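Local structure of thermospermine synthase (Medicago truncatula, 6BQ6) at residues A44-L49 with L61-P66; H122-K127 with R280-E285; D163-L168 with C191-T196; A221-H226 with K303-S308. The protein probably makes the tetraamine thermospermine by transferring an aminopropyl group from decarboxylated S-adenosylmethionine to spermidine, as a member of the spermidine/spermine synthase family. One frame throughout, in Å; residues are numbered along the deposited sequence.

How the interactions relate
Following the chain from the N terminus, interaction 1 comes first. It closes a short loop within the N-terminal beta domain, where strands 47-53 and 58-64 form a hairpin. Interaction 2 opens next, at 122-127 of the Rossmann-like domain, and closes only at 280-285, at the C-terminal end of helix 272-282. Interaction 3 opens and closes within that span; it joins the start of helix 164-169 to the loop ahead of helix 197-204. Interaction 4 crosses interaction 2: it starts at 221-226, inside the span, and ends beyond it on helix 303-311. Interactions 1 and 4 both touch the third subunit. No two of the four touch; interactions 2 and 3 come nearest, about 8 Å between closest atoms.

Interaction 1 of 4, residues A44-L49 with L61-P66; sequences ALNSIL and LLDTKP
Asn46 holds Lys65 with one end of its amide and Asp63 with the other. Lys65 NZ donates to Asn46 OD1 at 2.8 Å, approaching 23° out of the amide plane. The lysine chain bends at its last torsion (chi4 -83°), which turns NZ to that oxygen. Asn46 ND2 makes a weak bond to Asp63 OD1 at 3.3 Å; the amide and carboxylate planes stand 68° apart.

Asp63 O accepts from Asn46 N at 2.8 Å and from Ser47 N at 3.2 Å, the latter on a lone pair. This is a classic beta bulge, where the chain turns a corner. Past it the antiparallel ladder resumes, with Asp63 N to Ser47 O at 2.8 Å.

Leu45, Ile48 and Leu62 make the apolar part of one face. Thr64 shares that face, but its OG1 bonds to Gly68 O. Ile48 and Leu62 lie side by side and point the same way, with CG2 of Ile48 3.9 Å from CD2 of Leu62. Leu45 crosses Leu62 at a slant, its CD2 against CB.

Both segments lie in the spermidine synthase tetramerisation domain, where Ala44, Lys65 and Pro66 pack on Asn38 of the third subunit. The corner passes the chain from the two-stranded sheet of 29-34 and 39-45 to the four-stranded sheet. Tyr31 covers Leu45 and Leu62, Cys29 of the second subunit packs on the same leucines, and Leu61 meets helix 135-144.

Interaction 2 of 4, residues H122-K127 with R280-E285; sequences HKTIDK and RQRIIE
His122 and Ile283 form a single backbone bridge, with Lys123 N donating to Arg282 O at 2.8 Å and 174°, just where helix 272-282 ends and Ile283 leaves helical geometry. The same carbonyl oxygen is approached by His122 CA at 3.5 Å, a CA-H...O contact.

Ile283 lies alongside the His122 ring, and both side chains point the same way. Its CG1 sits over one ring face, 3.7 Å from the centroid, offset toward the rim near CE1 and NE2. This is a CH-pi contact. The ring is also held at its nitrogens. NE2 bonds to His93 ND1 on helix 84-98. ND1 is hydrogen-bonded to a water at 2.8 Å. That water donates to Thr124 OG1 and accepts from Arg282 NH2 at 3.0 Å, so it joins three side chains from the two segments.

The Arg282 chain is extended from CG to NE and passes Thr124, with CD 4.1 Å from CG2. Its guanidinium has its main bond outside the pair, from NH1 to His99 O. Thr124 OG1 also bonds to Pro102 O.

Lys123 runs over the helix end. Its CG touches CG1 of Ile284 at 3.7 Å. A bend at chi3 (-72°) brings CE close to the carbonyl oxygens of Gln281 and Arg282, and NZ makes a weak bond to Gln281 O.

The contact fixes the type I turn His122 to Ile125, between helix 114-120 and strand 127-132, to the end of helix 272-282. Helix 84-98 lies against both, with Leu96 and Leu97 on His122 and His93 on Ile283.

Interaction 3 of 4, residues D163-L168 with C191-T196; sequences DAKAEL and CYKLYT
Asp163 and Lys193 meet tip to tip in a salt bridge, the polar part of this contact. Lys193 NZ lies 2.8 Å from Asp163 OD1, on the syn side and 33° out of the carboxylate plane. The lysine chain starts in the position between backbone N and carbonyl carbon (chi1 66°). It then runs straight until it bends at chi4, which turns NZ onto the carboxylate. NZ has a second, weak bond to Pro190 O.

Capping involves the other carboxylate oxygen. Asp163 is the N-cap of helix 164-169. Its OD2 accepts from Ala166 N at 3.0 Å through the anti lone pair. One carboxylate thus serves both the helix start and the lysine. The cap holds the group in place for the salt bridge, and the nearby ammonium would probably favour the charged form of the acid.

The apolar contacts centre on Leu194, which points at the helix. Its CD2 packs on Lys165 CB at 3.7 Å, and its CD1 reaches Ala164 CB at 4.2 Å. Lys165 and Lys193 cross at a slant with their aliphatic parts, CD to CD at 4.1 Å. Their ammonium groups go different ways: Lys165 NZ forms a salt bridge with Glu169 OE2.

Asp163, Ala164 and Cys191 bind adenosine in another structure of this protein, so the contact borders the nucleotide pocket. It joins helix 164-169, which follows strand 157-161, to the 3-10 turn 192-194 ahead of helix 197-204. Phe199 of that helix packs on both Lys165 and Leu194.

Interaction 4 of 4, residues A221-H226 with K303-S308; sequences AGIFSH and KAVRNS
His226 and Ser308 make the polar link of this contact, a short hydrogen bond of 2.6 Å between NE2 and OG. Its angle is 165°, and either atom could be the donor. The serine oxygen lies at the ring edge, in its plane. Ser308 OG is anti to its backbone N (chi1 176°), which carries it out from the helix to the histidine. At the other nitrogen, ND1 donates to Gly222 O at 2.9 Å, with that oxygen only 4° out of the ring plane. The two bonds fix the rotation of the ring. Gly222 O also accepts from His226 N.

Val305 covers one ring face. Its CG2 is 4.1 Å from the ring centroid, a CH-pi contact, and CG1 lies toward the rim. Beside it, Ile223 CD1 presses on Ala304 CB at 3.4 Å, tighter than usual for two carbons. The same CD1 is 4.3 Å from Val305 CG2.

These residues place the last helix, 303-311, against the loop between strand 212-220 of the Rossmann-like sheet and helix 230-238.

The outer side is looser. Phe224 is exposed, and its CB points away from the helix; it packs on Phe85 of the third subunit. The CB atoms of Lys303 and Arg306 also point away from the loop; their ends form salt bridges, Lys303 NZ to Glu286 and Arg306 NH1 to Asp291, both of the third subunit.

Interaction 1 of 4, residues A44-L49 with L61-P66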
loop_
_atom_site.group_PDB
_atom_site.type_symbol
_atom_site.label_atom_id
_atom_site.label_comp_id
_atom_site.label_asym_id
_atom_site.label_seq_id
_atom_site.Cartn_x
_atom_site.Cartn_y
_atom_site.Cartn_z
ATOM N N ALA B 44 -0.878 7.013 -9.292
ATOM C CA ALA B 44 -0.944 5.958 -10.301
ATOM C C ALA B 44 0.156 6.250 -11.336
ATOM O O ALA B 44 0.470 7.415 -11.624
ATOM C CB ALA B 44 -2.278 5.926 -10.974
ATOM N N LEU B 45 0.741 5.176 -11.831
ATOM C CA LEU B 45 1.907 5.207 -12.689
ATOM C C LEU B 45 1.576 4.799 -14.124
ATOM O O LEU B 45 0.971 3.745 -14.347
ATOM C CB LEU B 45 2.922 4.222 -12.181
ATOM C CG LEU B 45 3.981 4.523 -11.174
ATOM C CD1 LEU B 45 4.780 3.266 -10.878
ATOM C CD2 LEU B 45 4.918 5.542 -11.759
ATOM N N ASN B 46 2.049 5.589 -15.079
ATOM C CA ASN B 46 2.070 5.187 -16.505
ATOM C C ASN B 46 3.331 4.360 -16.780
ATOM O O ASN B 46 3.284 3.275 -17.384
ATOM C CB ASN B 46 2.087 6.415 -17.421
ATOM C CG ASN B 46 0.756 7.159 -17.470
ATOM O OD1 ASN B 46 -0.298 6.545 -17.575
ATOM N ND2 ASN B 46 0.807 8.494 -17.461
ATOM N N SER B 47 4.488 4.862 -16.378
ATOM C CA SER B 47 5.708 4.116 -16.623
ATOM C C SER B 47 6.822 4.539 -15.718
ATOM O O SER B 47 6.709 5.542 -14.992
ATOM C CB SER B 47 6.118 4.169 -18.102
ATOM O OG SER B 47 6.628 5.399 -18.412
ATOM N N ILE B 48 7.885 3.750 -15.733
ATOM C CA ILE B 48 9.108 4.076 -15.034
ATOM C C ILE B 48 10.137 4.353 -16.099
ATOM O O ILE B 48 10.590 3.428 -16.806
ATOM C CB ILE B 48 9.541 2.920 -14.110
ATOM C CG1 ILE B 48 8.411 2.632 -13.112
ATOM C CG2 ILE B 48 10.841 3.253 -13.412
ATOM C CD1 ILE B 48 8.553 1.322 -12.349
ATOM N N LEU B 49 10.457 5.632 -16.264
ATOM C CA LEU B 49 11.156 6.098 -17.454
ATOM C C LEU B 49 12.627 5.797 -17.396
ATOM O O LEU B 49 13.196 5.282 -18.370
ATOM C CB LEU B 49 10.920 7.582 -17.704
ATOM C CG LEU B 49 9.472 7.982 -18.052
ATOM C CD1 LEU B 49 9.349 9.493 -18.044
ATOM C CD2 LEU B 49 9.035 7.423 -19.407
ATOM N N LEU B 61 13.081 8.601 -12.715
ATOM C CA LEU B 61 12.114 9.452 -13.376
ATOM C C LEU B 61 10.878 8.634 -13.743
ATOM O O LEU B 61 10.969 7.635 -14.490
ATOM C CB LEU B 61 12.723 10.098 -14.595
ATOM C CG LEU B 61 11.900 11.184 -15.280
ATOM C CD1 LEU B 61 11.767 12.485 -14.488
ATOM C CD2 LEU B 61 12.470 11.455 -16.670
ATOM N N LEU B 62 9.749 9.037 -13.164
ATOM C CA LEU B 62 8.506 8.284 -13.281
ATOM C C LEU B 62 7.566 9.055 -14.135
ATOM O O LEU B 62 7.531 10.246 -14.049
ATOM C CB LEU B 62 7.874 8.097 -11.902
ATOM C CG LEU B 62 8.823 7.534 -10.856
ATOM C CD1 LEU B 62 8.085 7.355 -9.530
ATOM C CD2 LEU B 62 9.440 6.213 -11.277
ATOM N N ASP B 63 6.729 8.386 -14.893
ATOM C CA ASP B 63 5.685 9.052 -15.597
ATOM C C ASP B 63 4.404 8.729 -14.802
ATOM O O ASP B 63 3.960 7.622 -14.803
ATOM C CB ASP B 63 5.586 8.572 -17.027
ATOM C CG ASP B 63 4.441 9.215 -17.779
ATOM O OD1 ASP B 63 3.714 10.063 -17.198
ATOM O OD2 ASP B 63 4.247 8.849 -18.962
ATOM N N THR B 64 3.911 9.709 -14.081
ATOM C CA THR B 64 2.749 9.531 -13.199
ATOM C C THR B 64 1.530 10.112 -13.832
ATOM O O THR B 64 1.606 11.096 -14.545
ATOM C CB THR B 64 2.977 10.178 -11.813
ATOM O OG1 THR B 64 2.804 11.595 -11.882
ATOM C CG2 THR B 64 4.382 9.892 -11.303
ATOM N N LYS B 65 0.381 9.543 -13.501
ATOM C CA LYS B 65 -0.873 10.015 -14.063
ATOM C C LYS B 65 -1.264 11.351 -13.480
ATOM O O LYS B 65 -1.536 12.287 -14.241
ATOM C CB LYS B 65 -1.950 8.967 -13.900
ATOM C CG LYS B 65 -1.683 7.684 -14.686
ATOM C CD LYS B 65 -2.896 6.760 -14.639
ATOM C CE LYS B 65 -2.608 5.380 -15.198
ATOM N NZ LYS B 65 -2.734 5.406 -16.685
ATOM N N PRO B 66 -1.278 11.492 -12.126
ATOM C CA PRO B 66 -1.767 12.772 -11.633
ATOM C C PRO B 66 -0.821 13.982 -11.857
ATOM O O PRO B 66 -1.275 15.116 -12.132
ATOM C CB PRO B 66 -2.006 12.497 -10.151
ATOM C CG PRO B 66 -1.119 11.362 -9.817
ATOM C CD PRO B 66 -1.092 10.508 -11.057
#

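Interaction 2 of 4, residues H122-K127 with R280-E285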
loop_
_atom_site.group_PDB
_atom_site.type_symbol
_atom_site.label_atom_id
_atom_site.label_comp_id
_atom_site.label_asym_id
_atom_site.label_seq_id
_atom_site.Cartn_x
_atom_site.Cartn_y
_atom_site.Cartn_z
ATOM N N HIS B 122 15.344 36.268 -15.523
ATOM C CA HIS B 122 15.600 37.639 -15.155
ATOM C C HIS B 122 16.579 38.289 -16.085
ATOM O O HIS B 122 17.720 37.878 -16.167
ATOM C CB HIS B 122 16.098 37.680 -13.722
ATOM C CG HIS B 122 15.006 37.479 -12.728
ATOM N ND1 HIS B 122 14.516 38.510 -11.963
ATOM C CD2 HIS B 122 14.341 36.360 -12.341
ATOM C CE1 HIS B 122 13.567 38.049 -11.161
ATOM N NE2 HIS B 122 13.436 36.753 -11.380
ATOM N N LYS B 123 16.155 39.372 -16.745
ATOM C CA LYS B 123 17.075 40.053 -17.662
ATOM C C LYS B 123 18.260 40.731 -17.010
ATOM O O LYS B 123 19.254 40.970 -17.697
ATOM C CB LYS B 123 16.300 41.050 -18.549
ATOM C CG LYS B 123 15.417 40.310 -19.499
ATOM C CD LYS B 123 14.488 41.242 -20.264
ATOM C CE LYS B 123 13.379 41.802 -19.390
ATOM N NZ LYS B 123 12.312 42.464 -20.233
ATOM N N THR B 124 18.174 41.037 -15.706
ATOM C CA THR B 124 19.299 41.634 -14.995
ATOM C C THR B 124 20.495 40.690 -14.837
ATOM O O THR B 124 21.656 41.120 -14.650
ATOM C CB THR B 124 18.853 42.146 -13.592
ATOM O OG1 THR B 124 18.353 41.055 -12.807
ATOM C CG2 THR B 124 17.726 43.158 -13.712
ATOM N N ILE B 125 20.229 39.392 -14.864
ATOM C CA ILE B 125 21.200 38.383 -14.526
ATOM C C ILE B 125 22.253 38.260 -15.616
ATOM O O ILE B 125 21.927 38.081 -16.790
ATOM C CB ILE B 125 20.505 36.998 -14.265
ATOM C CG1 ILE B 125 19.677 37.061 -12.955
ATOM C CG2 ILE B 125 21.476 35.835 -14.263
ATOM C CD1 ILE B 125 20.513 37.091 -11.712
ATOM N N ASP B 126 23.502 38.301 -15.184
ATOM C CA ASP B 126 24.691 38.064 -16.028
ATOM C C ASP B 126 25.372 36.703 -15.779
ATOM O O ASP B 126 26.000 36.144 -16.694
ATOM C CB ASP B 126 25.705 39.185 -15.779
ATOM C CG ASP B 126 25.224 40.546 -16.260
ATOM O OD1 ASP B 126 24.386 40.638 -17.217
ATOM O OD2 ASP B 126 25.730 41.559 -15.731
ATOM N N LYS B 127 25.306 36.190 -14.545
ATOM C CA LYS B 127 25.936 34.903 -14.225
ATOM C C LYS B 127 25.154 34.174 -13.177
ATOM O O LYS B 127 24.721 34.776 -12.171
ATOM C CB LYS B 127 27.342 35.082 -13.726
ATOM C CG LYS B 127 28.112 33.769 -13.605
ATOM C CD LYS B 127 29.599 34.006 -13.400
ATOM C CE LYS B 127 29.935 34.022 -11.915
ATOM N NZ LYS B 127 31.349 33.684 -11.672
ATOM N N ARG B 280 7.059 42.651 -14.447
ATOM C CA ARG B 280 6.841 43.119 -15.802
ATOM C C ARG B 280 8.119 43.676 -16.401
ATOM O O ARG B 280 8.384 43.460 -17.564
ATOM C CB ARG B 280 5.765 44.215 -15.806
ATOM C CG ARG B 280 5.403 44.817 -17.160
ATOM C CD ARG B 280 4.888 43.792 -18.157
ATOM N NE ARG B 280 3.561 43.277 -17.807
ATOM C CZ ARG B 280 2.396 43.883 -18.072
ATOM N NH1 ARG B 280 2.334 45.074 -18.694
ATOM N NH2 ARG B 280 1.267 43.291 -17.696
ATOM N N GLN B 281 8.878 44.423 -15.632
ATOM C CA GLN B 281 10.085 45.036 -16.184
ATOM C C GLN B 281 11.203 44.025 -16.385
ATOM O O GLN B 281 11.938 44.093 -17.363
ATOM C CB GLN B 281 10.576 46.205 -15.303
ATOM C CG GLN B 281 11.729 47.005 -15.931
ATOM C CD GLN B 281 11.304 47.740 -17.202
ATOM O OE1 GLN B 281 10.444 48.625 -17.143
ATOM N NE2 GLN B 281 11.849 47.338 -18.369
ATOM N N ARG B 282 11.350 43.087 -15.444
ATOM C CA ARG B 282 12.578 42.315 -15.336
ATOM C C ARG B 282 12.529 40.865 -15.768
ATOM O O ARG B 282 13.533 40.299 -16.178
ATOM C CB ARG B 282 13.038 42.313 -13.905
ATOM C CG ARG B 282 13.404 43.650 -13.352
ATOM C CD ARG B 282 13.973 43.305 -12.020
ATOM N NE ARG B 282 14.025 44.353 -11.070
ATOM C CZ ARG B 282 14.521 44.188 -9.843
ATOM N NH1 ARG B 282 14.513 45.173 -8.969
ATOM N NH2 ARG B 282 14.992 42.999 -9.477
ATOM N N ILE B 283 11.353 40.262 -15.686
ATOM C CA ILE B 283 11.253 38.845 -15.951
ATOM C C ILE B 283 10.669 38.614 -17.335
ATOM O O ILE B 283 9.621 39.196 -17.693
ATOM C CB ILE B 283 10.356 38.164 -14.914
ATOM C CG1 ILE B 283 10.952 38.303 -13.515
ATOM C CG2 ILE B 283 10.141 36.711 -15.330
ATOM C CD1 ILE B 283 10.049 37.709 -12.416
ATOM N N ILE B 284 11.338 37.768 -18.089
ATOM C CA ILE B 284 10.899 37.298 -19.425
ATOM C C ILE B 284 9.676 36.390 -19.276
ATOM O O ILE B 284 9.687 35.457 -18.463
ATOM C CB ILE B 284 12.044 36.518 -20.121
ATOM C CG1 ILE B 284 13.240 37.445 -20.363
ATOM C CG2 ILE B 284 11.606 35.891 -21.449
ATOM C CD1 ILE B 284 14.495 36.698 -20.812
ATOM N N GLU B 285 8.620 36.666 -20.047
ATOM C CA GLU B 285 7.344 35.932 -19.950
ATOM C C GLU B 285 6.630 36.094 -18.592
ATOM O O GLU B 285 7.168 36.616 -17.613
ATOM C CB GLU B 285 7.515 34.452 -20.290
ATOM C CG GLU B 285 7.934 34.196 -21.724
ATOM C CD GLU B 285 7.637 32.775 -22.175
ATOM O OE1 GLU B 285 8.598 31.967 -22.205
ATOM O OE2 GLU B 285 6.452 32.466 -22.490
HETATM O O HOH W 1 15.802 40.912 -11.530
#

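Interaction 3 of 4, residues D163-L168 with C191-T196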
loop_
_atom_site.group_PDB
_atom_site.type_symbol
_atom_site.label_atom_id
_atom_site.label_comp_id
_atom_site.label_asym_id
_atom_site.label_seq_id
_atom_site.Cartn_x
_atom_site.Cartn_y
_atom_site.Cartn_z
ATOM N N ASP B 163 30.992 20.608 -2.917
ATOM C CA ASP B 163 30.328 21.005 -1.687
ATOM C C ASP B 163 30.220 22.526 -1.704
ATOM O O ASP B 163 31.216 23.185 -1.926
ATOM C CB ASP B 163 31.210 20.605 -0.518
ATOM C CG ASP B 163 30.633 21.025 0.791
ATOM O OD1 ASP B 163 29.716 20.345 1.268
ATOM O OD2 ASP B 163 31.084 22.034 1.355
ATOM N N ALA B 164 29.031 23.072 -1.472
ATOM C CA ALA B 164 28.822 24.522 -1.545
ATOM C C ALA B 164 29.639 25.297 -0.495
ATOM O O ALA B 164 30.082 26.406 -0.778
ATOM C CB ALA B 164 27.333 24.864 -1.435
ATOM N N LYS B 165 29.855 24.737 0.710
ATOM C CA LYS B 165 30.670 25.432 1.719
ATOM C C LYS B 165 32.084 25.561 1.254
ATOM O O LYS B 165 32.684 26.633 1.365
ATOM C CB LYS B 165 30.627 24.735 3.116
ATOM C CG LYS B 165 31.518 25.387 4.159
ATOM C CD LYS B 165 31.417 24.650 5.500
ATOM C CE LYS B 165 32.653 24.832 6.377
ATOM N NZ LYS B 165 32.563 26.070 7.173
ATOM N N ALA B 166 32.646 24.470 0.755
ATOM C CA ALA B 166 34.002 24.498 0.210
ATOM C C ALA B 166 34.133 25.454 -0.941
ATOM O O ALA B 166 35.116 26.212 -1.016
ATOM C CB ALA B 166 34.394 23.098 -0.251
ATOM N N GLU B 167 33.149 25.419 -1.848
ATOM C CA GLU B 167 33.181 26.312 -3.017
ATOM C C GLU B 167 33.149 27.787 -2.648
ATOM O O GLU B 167 33.997 28.561 -3.107
ATOM C CB GLU B 167 32.033 26.000 -3.962
ATOM C CG GLU B 167 32.089 26.700 -5.283
ATOM C CD GLU B 167 33.288 26.321 -6.145
ATOM O OE1 GLU B 167 33.876 25.247 -5.906
ATOM O OE2 GLU B 167 33.582 27.082 -7.113
ATOM N N LEU B 168 32.221 28.166 -1.765
ATOM C CA LEU B 168 32.119 29.562 -1.325
ATOM C C LEU B 168 33.378 30.030 -0.574
ATOM O O LEU B 168 33.859 31.135 -0.814
ATOM C CB LEU B 168 30.893 29.785 -0.451
ATOM C CG LEU B 168 29.545 29.746 -1.208
ATOM C CD1 LEU B 168 28.374 29.602 -0.246
ATOM C CD2 LEU B 168 29.373 30.984 -2.062
ATOM N N CYS B 191 24.102 17.925 3.869
ATOM C CA CYS B 191 23.558 19.294 3.748
ATOM C C CYS B 191 23.482 20.047 5.026
ATOM O O CYS B 191 23.337 21.253 4.993
ATOM C CB CYS B 191 22.132 19.253 3.195
ATOM S SG CYS B 191 22.210 18.593 1.566
ATOM N N TYR B 192 23.479 19.342 6.155
ATOM C CA TYR B 192 23.126 19.916 7.421
ATOM C C TYR B 192 23.988 21.154 7.716
ATOM O O TYR B 192 23.503 22.166 8.230
ATOM C CB TYR B 192 23.287 18.884 8.547
ATOM C CG TYR B 192 23.031 19.493 9.877
ATOM C CD1 TYR B 192 24.067 20.056 10.613
ATOM C CD2 TYR B 192 21.744 19.551 10.397
ATOM C CE1 TYR B 192 23.844 20.660 11.829
ATOM C CE2 TYR B 192 21.508 20.126 11.640
ATOM C CZ TYR B 192 22.560 20.693 12.335
ATOM O OH TYR B 192 22.362 21.276 13.519
ATOM N N LYS B 193 25.265 21.055 7.396
ATOM C CA LYS B 193 26.181 22.156 7.694
ATOM C C LYS B 193 25.839 23.467 6.980
ATOM O O LYS B 193 26.240 24.543 7.435
ATOM C CB LYS B 193 27.615 21.758 7.437
ATOM C CG LYS B 193 27.938 21.491 5.986
ATOM C CD LYS B 193 29.381 21.059 5.892
ATOM C CE LYS B 193 29.803 20.945 4.448
ATOM N NZ LYS B 193 29.441 19.619 3.909
ATOM N N LEU B 194 25.097 23.367 5.880
ATOM C CA LEU B 194 24.715 24.530 5.108
ATOM C C LEU B 194 23.479 25.248 5.652
ATOM O O LEU B 194 22.965 26.164 5.014
ATOM C CB LEU B 194 24.529 24.125 3.665
ATOM C CG LEU B 194 25.729 23.395 3.048
ATOM C CD1 LEU B 194 25.429 22.828 1.648
ATOM C CD2 LEU B 194 26.954 24.220 2.973
ATOM N N TYR B 195 23.011 24.834 6.834
ATOM C CA TYR B 195 21.880 25.455 7.510
ATOM C C TYR B 195 22.283 25.955 8.908
ATOM O O TYR B 195 21.443 26.401 9.665
ATOM C CB TYR B 195 20.733 24.444 7.645
ATOM C CG TYR B 195 20.092 24.008 6.375
ATOM C CD1 TYR B 195 20.548 22.914 5.668
ATOM C CD2 TYR B 195 18.962 24.658 5.914
ATOM C CE1 TYR B 195 19.913 22.488 4.496
ATOM C CE2 TYR B 195 18.350 24.257 4.739
ATOM C CZ TYR B 195 18.792 23.165 4.062
ATOM O OH TYR B 195 18.130 22.801 2.945
ATOM N N THR B 196 23.571 25.905 9.249
ATOM C CA THR B 196 23.939 26.316 10.592
ATOM C C THR B 196 24.179 27.830 10.696
ATOM O O THR B 196 24.575 28.496 9.710
ATOM C CB THR B 196 25.189 25.567 11.091
ATOM O OG1 THR B 196 26.281 25.838 10.218
ATOM C CG2 THR B 196 24.958 24.093 11.111
#

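Interaction 4 of 4, residues A221-H226 with K303-S308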
loop_
_atom_site.group_PDB
_atom_site.type_symbol
_atom_site.label_atom_id
_atom_site.label_comp_id
_atom_site.label_asym_id
_atom_site.label_seq_id
_atom_site.Cartn_x
_atom_site.Cartn_y
_atom_site.Cartn_z
ATOM N N ALA B 221 5.828 23.292 5.547
ATOM C CA ALA B 221 5.336 24.483 6.256
ATOM C C ALA B 221 3.835 24.393 6.608
ATOM O O ALA B 221 3.140 25.395 6.733
ATOM C CB ALA B 221 5.678 25.728 5.515
ATOM N N GLY B 222 3.391 23.171 6.820
ATOM C CA GLY B 222 2.021 22.917 7.306
ATOM C C GLY B 222 1.775 23.331 8.750
ATOM O O GLY B 222 2.677 23.614 9.531
ATOM N N ILE B 223 0.481 23.398 9.078
ATOM C CA ILE B 223 0.061 23.876 10.413
ATOM C C ILE B 223 0.793 23.130 11.529
ATOM O O ILE B 223 1.163 23.751 12.534
ATOM C CB ILE B 223 -1.484 23.800 10.520
ATOM C CG1 ILE B 223 -2.038 24.216 11.876
ATOM C CG2 ILE B 223 -1.976 22.397 10.273
ATOM C CD1 ILE B 223 -1.617 25.574 12.296
ATOM N N PHE B 224 0.976 21.815 11.389
ATOM C CA PHE B 224 1.815 21.046 12.301
ATOM C C PHE B 224 3.202 20.691 11.742
ATOM O O PHE B 224 4.184 20.619 12.502
ATOM C CB PHE B 224 1.051 19.807 12.771
ATOM C CG PHE B 224 -0.232 20.171 13.446
ATOM C CD1 PHE B 224 -0.230 21.015 14.577
ATOM C CD2 PHE B 224 -1.426 19.789 12.915
ATOM C CE1 PHE B 224 -1.422 21.368 15.187
ATOM C CE2 PHE B 224 -2.629 20.146 13.507
ATOM C CZ PHE B 224 -2.629 20.956 14.620
ATOM N N SER B 225 3.281 20.411 10.450
ATOM C CA SER B 225 4.577 19.952 9.882
ATOM C C SER B 225 5.655 21.008 9.893
ATOM O O SER B 225 6.866 20.679 9.844
ATOM C CB SER B 225 4.361 19.435 8.468
ATOM O OG SER B 225 3.980 20.452 7.565
ATOM N N HIS B 226 5.259 22.276 10.002
ATOM C CA HIS B 226 6.231 23.396 9.970
ATOM C C HIS B 226 7.262 23.336 11.117
ATOM O O HIS B 226 8.294 24.002 11.065
ATOM C CB HIS B 226 5.560 24.781 10.002
ATOM C CG HIS B 226 5.084 25.188 11.371
ATOM N ND1 HIS B 226 3.844 24.835 11.865
ATOM C CD2 HIS B 226 5.702 25.875 12.365
ATOM C CE1 HIS B 226 3.730 25.267 13.118
ATOM N NE2 HIS B 226 4.839 25.909 13.432
ATOM N N LYS B 303 -2.133 32.269 12.067
ATOM C CA LYS B 303 -1.908 32.632 13.467
ATOM C C LYS B 303 -0.964 31.687 14.198
ATOM O O LYS B 303 -0.015 32.132 14.857
ATOM C CB LYS B 303 -3.260 32.666 14.205
ATOM C CG LYS B 303 -3.165 33.035 15.671
ATOM C CD LYS B 303 -4.486 32.837 16.366
ATOM C CE LYS B 303 -4.447 33.391 17.786
ATOM N NZ LYS B 303 -5.827 33.369 18.304
ATOM N N ALA B 304 -1.245 30.387 14.099
ATOM C CA ALA B 304 -0.490 29.373 14.822
ATOM C C ALA B 304 0.961 29.275 14.335
ATOM O O ALA B 304 1.907 29.087 15.112
ATOM C CB ALA B 304 -1.161 28.057 14.617
ATOM N N VAL B 305 1.122 29.362 13.022
ATOM C CA VAL B 305 2.468 29.237 12.433
ATOM C C VAL B 305 3.276 30.476 12.749
ATOM O O VAL B 305 4.434 30.388 13.186
ATOM C CB VAL B 305 2.397 28.969 10.897
ATOM C CG1 VAL B 305 3.789 28.943 10.282
ATOM C CG2 VAL B 305 1.693 27.674 10.591
ATOM N N ARG B 306 2.668 31.653 12.606
ATOM C CA ARG B 306 3.327 32.905 13.008
ATOM C C ARG B 306 3.829 32.839 14.461
ATOM O O ARG B 306 4.963 33.144 14.767
ATOM C CB ARG B 306 2.374 34.079 12.852
ATOM C CG ARG B 306 2.969 35.303 12.263
ATOM C CD ARG B 306 1.977 36.434 12.009
ATOM N NE ARG B 306 0.745 35.990 11.306
ATOM C CZ ARG B 306 -0.495 36.024 11.813
ATOM N NH1 ARG B 306 -0.750 36.542 13.022
ATOM N NH2 ARG B 306 -1.509 35.547 11.078
ATOM N N ASN B 307 2.984 32.395 15.356
ATOM C CA ASN B 307 3.368 32.385 16.763
ATOM C C ASN B 307 4.427 31.324 17.069
ATOM O O ASN B 307 5.359 31.556 17.880
ATOM C CB ASN B 307 2.114 32.257 17.605
ATOM C CG ASN B 307 1.238 33.535 17.541
ATOM O OD1 ASN B 307 1.697 34.607 17.106
ATOM N ND2 ASN B 307 -0.006 33.431 17.996
ATOM N N SER B 308 4.302 30.177 16.406
ATOM C CA SER B 308 5.270 29.090 16.526
ATOM C C SER B 308 6.658 29.540 16.057
ATOM O O SER B 308 7.679 29.315 16.758
ATOM C CB SER B 308 4.725 27.867 15.771
ATOM O OG SER B 308 5.611 26.782 15.751
#